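Local coordinates for protein N-acetylglucosaminidase (Ostrinia furnacalis, PDB 3OZP) that hydrolyses terminal beta-linked N-acetylglucosamine units, one at a time, from the non-reducing ends of substrates, preferring short ones, at residues Arg198-Ile203 against Lys251-Ala256; Phe231-Thr236 against Ser328-Val333. All coordinates share one frame; numbering follows the deposited sequence.

Both contacts belong to the catalytic (beta/alpha)8 barrel. Segments 231-236 and 251-256 are two parts of the long connection between strand 220-224 and helix 255-267, joined by backbone hydrogen bonds between Y253 and both P232 and V234. In contact 1 this connection meets the loop after strand 189-195. This contact is only partly buried. It holds through stacked tyrosines whose hydroxyls bond to backbone carbonyls, and its R198 reaches the bound inhibitor. In contact 2 the connection meets helix 317-333. That contact is mostly buried and mainly apolar, with F233 against M330 and V333, and its carboxylate serves the loop backbone.

Contact 1: Arg198-Ile203 against Lys251-Ala256; sequences RNYYSI and KVYTKA. With OAN (O-(2-acetamido-2-deoxy D-glucopyranosylidene) amino-N-phenylcarbamate), chain B.
The Y200 ring lies between K251 and Y253. K251 CA sits over the centre of one face, 3.6 Å from the ring centroid, a CH-pi contact. The opposite face meets Y253 in an offset stack, with planes 21° apart and centroids 4.7 Å apart. At the edge of the Y253 ring, in its plane, are Y201 O and I203 CG2. The R198 guanidinium has OAJ of the inhibitor OAN at its edge. Y200 CG is anti to the backbone N (chi1 -174°), which carries the ring across to K251. Y200 OH then donates to V252 O at 2.7 Å, from above the carbonyl plane. Y253 OH donates to Y201 O at 2.6 Å, in the carbonyl plane and on a lone pair. Replacing Y200 with an alanine would probably leave V252 O without the hydroxyl that donates to it, and K251 CA and one face of Y253 without their ring. The contact joins two beta-to-alpha connections of a (beta/alpha)8 barrel, leading into helices 203-215 and 255-267. R198 NH2 donates to OAN OAJ at 2.7 Å (163°), while NH1 bonds weakly to OAN OAK at 2.8 Å. D195 and Q229 hold the guanidinium. E561 of the second subunit forms a salt bridge with K251 NZ.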
# COMPACT_ATOMS: atom_id res chain seq x y z
N ARG A 198 -0.04 8.96 -15.53
CA ARG A 198 -0.88 9.60 -14.53
C ARG A 198 -0.09 9.88 -13.26
O ARG A 198 -0.41 10.81 -12.52
CB ARG A 198 -2.12 8.76 -14.24
CG ARG A 198 -3.29 9.05 -15.17
CD ARG A 198 -2.95 8.88 -16.67
NE ARG A 198 -4.17 9.02 -17.46
CZ ARG A 198 -5.01 8.02 -17.73
NH1 ARG A 198 -4.74 6.79 -17.31
NH2 ARG A 198 -6.11 8.25 -18.44
N ASN A 199 0.94 9.08 -13.02
CA ASN A 199 1.95 9.34 -12.00
C ASN A 199 3.24 8.66 -12.42
O ASN A 199 3.20 7.66 -13.16
CB ASN A 199 1.50 8.85 -10.62
CG ASN A 199 0.64 9.86 -9.88
OD1 ASN A 199 1.02 11.02 -9.71
ND2 ASN A 199 -0.53 9.42 -9.42
N TYR A 200 4.38 9.19 -11.98
CA TYR A 200 5.67 8.62 -12.34
C TYR A 200 6.05 7.43 -11.45
O TYR A 200 5.72 7.39 -10.27
CB TYR A 200 6.75 9.70 -12.28
CG TYR A 200 8.11 9.27 -12.78
CD1 TYR A 200 9.12 8.95 -11.88
CD2 TYR A 200 8.38 9.19 -14.14
CE1 TYR A 200 10.37 8.55 -12.32
CE2 TYR A 200 9.64 8.80 -14.60
CZ TYR A 200 10.62 8.49 -13.68
OH TYR A 200 11.87 8.10 -14.10
N TYR A 201 6.72 6.45 -12.06
CA TYR A 201 7.22 5.27 -11.35
C TYR A 201 8.72 5.23 -11.57
O TYR A 201 9.19 5.30 -12.70
CB TYR A 201 6.60 3.98 -11.91
CG TYR A 201 5.15 3.77 -11.52
CD1 TYR A 201 4.79 2.79 -10.59
CD2 TYR A 201 4.14 4.57 -12.06
CE1 TYR A 201 3.45 2.60 -10.23
CE2 TYR A 201 2.81 4.40 -11.69
CZ TYR A 201 2.47 3.41 -10.79
OH TYR A 201 1.15 3.24 -10.44
N SER A 202 9.48 5.13 -10.48
CA SER A 202 10.93 5.04 -10.58
C SER A 202 11.28 3.78 -11.37
O SER A 202 10.57 2.78 -11.29
CB SER A 202 11.56 4.98 -9.19
OG SER A 202 11.32 3.71 -8.60
N ILE A 203 12.37 3.83 -12.13
CA ILE A 203 12.74 2.64 -12.90
C ILE A 203 13.13 1.49 -11.96
O ILE A 203 12.92 0.32 -12.30
CB ILE A 203 13.75 2.92 -14.06
CG1 ILE A 203 15.19 2.65 -13.66
CG2 ILE A 203 13.59 4.31 -14.68
CD1 ILE A 203 15.73 1.42 -14.32
N LYS A 251 11.75 13.16 -13.79
CA LYS A 251 10.65 12.21 -13.95
C LYS A 251 10.47 11.87 -15.43
O LYS A 251 9.50 12.25 -16.08
CB LYS A 251 9.38 12.72 -13.28
CG LYS A 251 9.49 12.66 -11.77
CD LYS A 251 8.23 13.10 -11.06
CE LYS A 251 8.40 12.87 -9.56
NZ LYS A 251 7.38 13.59 -8.77
N VAL A 252 11.44 11.12 -15.93
CA VAL A 252 11.61 10.89 -17.34
C VAL A 252 12.12 9.46 -17.52
O VAL A 252 12.68 8.87 -16.59
CB VAL A 252 12.58 11.97 -17.88
CG1 VAL A 252 13.84 11.40 -18.52
CG2 VAL A 252 11.83 12.98 -18.76
N TYR A 253 11.90 8.89 -18.70
CA TYR A 253 12.44 7.59 -19.06
C TYR A 253 13.36 7.73 -20.27
O TYR A 253 12.91 7.77 -21.41
CB TYR A 253 11.32 6.57 -19.32
CG TYR A 253 10.40 6.36 -18.14
CD1 TYR A 253 10.87 5.76 -16.97
CD2 TYR A 253 9.07 6.76 -18.19
CE1 TYR A 253 10.04 5.56 -15.88
CE2 TYR A 253 8.21 6.56 -17.10
CZ TYR A 253 8.71 5.96 -15.95
OH TYR A 253 7.89 5.76 -14.87
N THR A 254 14.66 7.80 -19.98
CA THR A 254 15.69 7.97 -21.01
C THR A 254 15.85 6.69 -21.81
O THR A 254 15.36 5.64 -21.41
CB THR A 254 17.07 8.28 -20.38
OG1 THR A 254 17.46 7.20 -19.53
CG2 THR A 254 17.05 9.60 -19.59
N LYS A 255 16.55 6.79 -22.94
CA LYS A 255 16.85 5.61 -23.76
C LYS A 255 17.62 4.57 -22.95
O LYS A 255 17.31 3.39 -23.01
CB LYS A 255 17.64 5.99 -25.01
CG LYS A 255 16.86 6.80 -26.03
CD LYS A 255 17.66 6.98 -27.32
CE LYS A 255 18.83 7.94 -27.14
NZ LYS A 255 19.52 8.21 -28.44
N ALA A 256 18.62 5.03 -22.20
CA ALA A 256 19.43 4.13 -21.37
C ALA A 256 18.59 3.42 -20.30
O ALA A 256 18.78 2.23 -20.04
CB ALA A 256 20.61 4.88 -20.73
CAH OAN B . -9.21 1.73 -21.28
CAG OAN B . -9.38 2.51 -19.97
OAN OAN B . -9.48 1.92 -18.90
NAI OAN B . -9.42 3.85 -20.12
CAB OAN B . -9.54 4.81 -18.99
CAC OAN B . -8.13 4.93 -18.34
OAJ OAN B . -7.39 5.96 -18.99
CAD OAN B . -8.25 5.21 -16.86
OAK OAN B . -6.94 5.35 -16.29
CAE OAN B . -8.99 4.04 -16.26
CAF OAN B . -9.08 4.18 -14.75
OAM OAN B . -9.76 3.05 -14.20
OAL OAN B . -10.33 3.99 -16.81
CAA OAN B . -10.58 4.43 -18.09
NAY OAN B . -11.83 4.52 -18.54
OAQ OAN B . -12.90 4.08 -17.61
CAP OAN B . -13.93 4.95 -17.41
OAR OAN B . -14.51 5.47 -18.36
NAO OAN B . -14.31 5.17 -16.14
CAS OAN B . -15.32 5.98 -15.80
CAT OAN B . -16.64 5.52 -15.87
CAU OAN B . -17.69 6.36 -15.48
CAV OAN B . -17.42 7.65 -15.01
CAW OAN B . -16.10 8.10 -14.92
CAX OAN B . -15.05 7.26 -15.31

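Contact 2: Phe231-Thr236 against Ser328-Val333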
# COMPACT_ATOMS: atom_id res chain seq x y z
N PHE A 231 4.16 13.23 -20.47
CA PHE A 231 4.91 12.55 -21.51
C PHE A 231 6.33 12.32 -20.98
O PHE A 231 7.22 13.14 -21.21
CB PHE A 231 4.93 13.44 -22.77
CG PHE A 231 5.29 12.72 -24.04
CD1 PHE A 231 4.36 12.61 -25.07
CD2 PHE A 231 6.55 12.16 -24.23
CE1 PHE A 231 4.68 11.95 -26.25
CE2 PHE A 231 6.88 11.50 -25.41
CZ PHE A 231 5.94 11.40 -26.42
N PRO A 232 6.54 11.21 -20.23
CA PRO A 232 7.87 10.94 -19.67
C PRO A 232 8.82 10.21 -20.62
O PRO A 232 10.02 10.12 -20.34
CB PRO A 232 7.56 10.05 -18.46
CG PRO A 232 6.33 9.30 -18.86
CD PRO A 232 5.53 10.26 -19.73
N PHE A 233 8.29 9.71 -21.74
CA PHE A 233 9.11 9.02 -22.72
C PHE A 233 10.06 9.98 -23.43
O PHE A 233 9.62 10.95 -24.05
CB PHE A 233 8.24 8.27 -23.76
CG PHE A 233 9.04 7.66 -24.88
CD1 PHE A 233 8.86 8.08 -26.20
CD2 PHE A 233 10.00 6.68 -24.62
CE1 PHE A 233 9.60 7.52 -27.24
CE2 PHE A 233 10.74 6.12 -25.66
CZ PHE A 233 10.55 6.54 -26.96
N VAL A 234 11.36 9.71 -23.34
CA VAL A 234 12.36 10.54 -24.00
C VAL A 234 12.44 10.22 -25.50
O VAL A 234 13.07 9.24 -25.90
CB VAL A 234 13.75 10.46 -23.31
CG1 VAL A 234 14.82 11.20 -24.12
CG2 VAL A 234 13.67 11.04 -21.91
N THR A 235 11.76 11.05 -26.29
CA THR A 235 11.84 11.02 -27.76
C THR A 235 13.02 11.87 -28.18
O THR A 235 12.97 13.09 -28.05
CB THR A 235 10.64 11.74 -28.42
OG1 THR A 235 9.48 11.67 -27.59
CG2 THR A 235 10.35 11.20 -29.80
N THR A 236 14.07 11.24 -28.70
CA THR A 236 15.22 11.97 -29.22
C THR A 236 14.84 12.84 -30.43
O THR A 236 15.32 13.97 -30.57
CB THR A 236 16.39 11.02 -29.57
OG1 THR A 236 16.71 10.22 -28.43
CG2 THR A 236 17.64 11.79 -30.00
N SER A 328 9.14 5.36 -34.00
CA SER A 328 10.50 4.98 -34.37
C SER A 328 11.46 4.99 -33.18
O SER A 328 12.27 4.08 -33.01
CB SER A 328 11.01 5.88 -35.50
OG SER A 328 12.27 5.44 -35.97
N ASP A 329 11.36 6.03 -32.35
CA ASP A 329 12.13 6.11 -31.12
C ASP A 329 11.74 4.99 -30.14
O ASP A 329 12.60 4.40 -29.49
CB ASP A 329 12.00 7.50 -30.47
CG ASP A 329 12.86 8.56 -31.16
OD1 ASP A 329 12.58 9.77 -31.00
OD2 ASP A 329 13.83 8.19 -31.86
N MET A 330 10.44 4.69 -30.06
CA MET A 330 9.97 3.58 -29.23
C MET A 330 10.52 2.25 -29.72
O MET A 330 11.02 1.46 -28.93
CB MET A 330 8.44 3.53 -29.19
CG MET A 330 7.83 4.52 -28.24
SD MET A 330 6.06 4.29 -28.12
CE MET A 330 5.65 5.48 -26.85
N ALA A 331 10.45 2.03 -31.04
CA ALA A 331 10.93 0.79 -31.65
C ALA A 331 12.42 0.56 -31.39
O ALA A 331 12.86 -0.58 -31.23
CB ALA A 331 10.63 0.77 -33.14
N GLU A 332 13.18 1.65 -31.34
CA GLU A 332 14.62 1.58 -31.10
C GLU A 332 14.96 0.98 -29.74
O GLU A 332 15.84 0.12 -29.63
CB GLU A 332 15.26 2.96 -31.24
CG GLU A 332 16.78 2.93 -31.23
CD GLU A 332 17.42 4.29 -31.02
OE1 GLU A 332 16.70 5.32 -31.00
OE2 GLU A 332 18.66 4.33 -30.87
N VAL A 333 14.26 1.43 -28.69
CA VAL A 333 14.57 0.98 -27.33
C VAL A 333 13.71 -0.19 -26.83
O VAL A 333 14.20 -1.04 -26.07
CB VAL A 333 14.58 2.15 -26.31
CG1 VAL A 333 15.80 3.04 -26.53
CG2 VAL A 333 13.29 2.95 -26.38
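F233 points its ring from the loop at helix 317-333, and the tight part of the contact gathers round it. A chi1 of 174° brings the ring to the helix, with M330 CG over one face and the backbone N of T235 over the opposite one. M330 CG is 4.0 Å from the ring centroid. Beyond CG the methionine chain runs extended, and its SD lies oblique to the ring at 5.2 Å from the centroid, a Met-aromatic contact. The helix backbone meets the ring edge, with F233 CZ 3.7 Å from D329 C. V333 CG2 also lies at the edge, 4.1 Å from F233 CE2. Nearby, I258 of helix 255-267 touches both F233 and V333, and F276 of strand 271-278 touches M330.

D329 is buried in the same tight part and turns its carboxylate to the loop where T235 and T236 pass. D329 OD1 accepts a hydrogen bond from K237 N, just past the segment. T236 N is 3.1 Å from D329 OD1, but the angle is too poor for a bond. The methyl CG2 of T235 also packs against this oxygen; the detail of that close approach is doubtful.

The solvent side is looser. T236 is exposed and touches the helix lightly. E332, also exposed, hardly meets the loop and instead forms a salt bridge with R259. Contact 2 thus joins a beta-to-alpha loop to an outer helix of the (beta/alpha)8 barrel: the loop after strand 220-224 packs on helix 317-333.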